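Local atomic coordinates of mandelate racemase/muconate lactonizing enzyme, C-terminal domain protein (Paracoccus denitrificans, PDB entry 4DWD), a protein that binds magnesium and belongs to the mandelate racemase/muconate lactonizing group of the enolase superfamily, probably acting as a hydro-lyase. Residues A213-G218 and L241-S246. Numbering follows the deposited sequence.
Sequences ALEDLG and LDITVS
In the TIM-barrel domain of this enolase-superfamily protein, E215 near the end of helix 204-216 holds the turn at L241-I243 that leads from helix 231-240 into barrel strand 244-246. One carboxylate oxygen, OE2, accepts two successive backbone amides. I243 N lies 2.8 Å from E215 OE2 in a nearly straight bond (169°). D242 N lies 2.7 Å from the same E215 OE2, but its bond is more bent (141°). Both donors come from the same face, tilted out of the carboxylate plane. The E215 chain is extended beyond CG (chi2 166°), which carries OE2 across to the turn. The helix itself ends in a Schellman motif with G218 at C-prime, and strand 244-246 pairs in parallel with 221-223. E215 OE1 forms a salt bridge with R212 of its own helix. A water donates to both E215 OE1 and D242 OD2. The like-charged E215 OE1 and D242 OD2 are 4.1 Å apart, and D242 OD2 also forms a salt bridge with R212 of the second subunit. An alanine at E215 would probably leave the amides of D242 and I243 without their acceptor and the turn freer to shift. I243 CD1 packs on L214 CB at 3.8 Å.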
loop_
_atom_site.group_PDB
_atom_site.type_symbol
_atom_site.label_atom_id
_atom_site.label_comp_id
_atom_site.label_asym_id
_atom_site.label_seq_id
_atom_site.Cartn_x
_atom_site.Cartn_y
_atom_site.Cartn_z
ATOM N N ALA B 213 11.418 27.055 -1.505
ATOM C CA ALA B 213 11.723 28.449 -1.795
ATOM C C ALA B 213 10.656 29.100 -2.681
ATOM O O ALA B 213 10.276 30.264 -2.473
ATOM C CB ALA B 213 13.108 28.579 -2.412
ATOM N N LEU B 214 10.136 28.340 -3.649
ATOM C CA LEU B 214 9.073 28.860 -4.514
ATOM C C LEU B 214 7.766 29.054 -3.732
ATOM O O LEU B 214 7.014 29.995 -3.997
ATOM C CB LEU B 214 8.839 27.942 -5.723
ATOM C CG LEU B 214 10.031 27.811 -6.673
ATOM C CD1 LEU B 214 9.725 26.768 -7.724
ATOM C CD2 LEU B 214 10.359 29.137 -7.336
ATOM N N GLU B 215 7.499 28.171 -2.761
ATOM C CA GLU B 215 6.334 28.333 -1.882
ATOM C C GLU B 215 6.443 29.610 -1.047
ATOM O O GLU B 215 5.475 30.356 -0.928
ATOM C CB GLU B 215 6.165 27.117 -0.971
ATOM C CG GLU B 215 5.687 25.888 -1.737
ATOM C CD GLU B 215 5.823 24.579 -0.986
ATOM O OE1 GLU B 215 6.175 24.576 0.213
ATOM O OE2 GLU B 215 5.571 23.535 -1.628
ATOM N N ASP B 216 7.635 29.868 -0.514
ATOM C CA ASP B 216 7.894 31.092 0.232
ATOM C C ASP B 216 7.650 32.328 -0.646
ATOM O O ASP B 216 7.225 33.376 -0.152
ATOM C CB ASP B 216 9.334 31.100 0.758
ATOM C CG ASP B 216 9.548 30.170 1.944
ATOM O OD1 ASP B 216 8.565 29.653 2.499
ATOM O OD2 ASP B 216 10.718 29.963 2.332
ATOM N N LEU B 217 7.893 32.185 -1.947
ATOM C CA LEU B 217 7.687 33.270 -2.904
ATOM C C LEU B 217 6.303 33.237 -3.537
ATOM O O LEU B 217 6.042 33.989 -4.467
ATOM C CB LEU B 217 8.750 33.187 -3.996
ATOM C CG LEU B 217 10.173 33.533 -3.557
ATOM C CD1 LEU B 217 11.169 33.078 -4.613
ATOM C CD2 LEU B 217 10.313 35.038 -3.275
ATOM N N GLY B 218 5.429 32.341 -3.073
ATOM C CA GLY B 218 4.050 32.301 -3.539
ATOM C C GLY B 218 3.862 31.860 -4.975
ATOM O O GLY B 218 2.837 32.156 -5.578
ATOM N N LEU B 241 5.436 18.227 -1.785
ATOM C CA LEU B 241 5.356 19.690 -1.792
ATOM C C LEU B 241 3.927 20.199 -1.702
ATOM O O LEU B 241 2.967 19.433 -1.891
ATOM C CB LEU B 241 6.023 20.246 -3.056
ATOM C CG LEU B 241 7.542 20.092 -3.107
ATOM C CD1 LEU B 241 7.983 20.577 -4.474
ATOM C CD2 LEU B 241 8.214 20.925 -2.016
ATOM N N ASP B 242 3.795 21.496 -1.409
ATOM C CA ASP B 242 2.504 22.177 -1.455
ATOM C C ASP B 242 2.285 22.833 -2.816
ATOM O O ASP B 242 1.185 22.763 -3.368
ATOM C CB ASP B 242 2.403 23.241 -0.354
ATOM C CG ASP B 242 2.330 22.650 1.044
ATOM O OD1 ASP B 242 1.985 21.452 1.199
ATOM O OD2 ASP B 242 2.627 23.415 1.985
ATOM N N ILE B 243 3.318 23.481 -3.347
ATOM C CA ILE B 243 3.226 24.084 -4.693
ATOM C C ILE B 243 2.864 22.974 -5.683
ATOM O O ILE B 243 3.326 21.846 -5.557
ATOM C CB ILE B 243 4.528 24.810 -5.108
ATOM C CG1 ILE B 243 4.342 25.528 -6.465
ATOM C CG2 ILE B 243 5.723 23.851 -5.145
ATOM C CD1 ILE B 243 5.446 26.520 -6.777
ATOM N N THR B 244 2.019 23.293 -6.655
ATOM C CA THR B 244 1.547 22.298 -7.612
ATOM C C THR B 244 2.658 21.912 -8.565
ATOM O O THR B 244 3.125 22.739 -9.346
ATOM C CB THR B 244 0.381 22.845 -8.429
ATOM O OG1 THR B 244 -0.654 23.257 -7.535
ATOM C CG2 THR B 244 -0.155 21.768 -9.395
ATOM N N VAL B 245 3.080 20.657 -8.479
ATOM C CA VAL B 245 4.069 20.104 -9.385
ATOM C C VAL B 245 3.361 19.619 -10.639
ATOM O O VAL B 245 2.333 18.944 -10.561
ATOM C CB VAL B 245 4.857 18.977 -8.703
ATOM C CG1 VAL B 245 5.679 18.186 -9.720
ATOM C CG2 VAL B 245 5.742 19.573 -7.612
ATOM N N SER B 246 3.884 20.008 -11.801
ATOM C CA SER B 246 3.292 19.602 -13.078
ATOM C C SER B 246 4.293 18.849 -13.936
ATOM O O SER B 246 5.493 19.048 -13.823
ATOM C CB SER B 246 2.727 20.822 -13.824
ATOM O OG SER B 246 3.763 21.700 -14.220
HETATM O O HOH W 1 3.638 25.831 1.851
#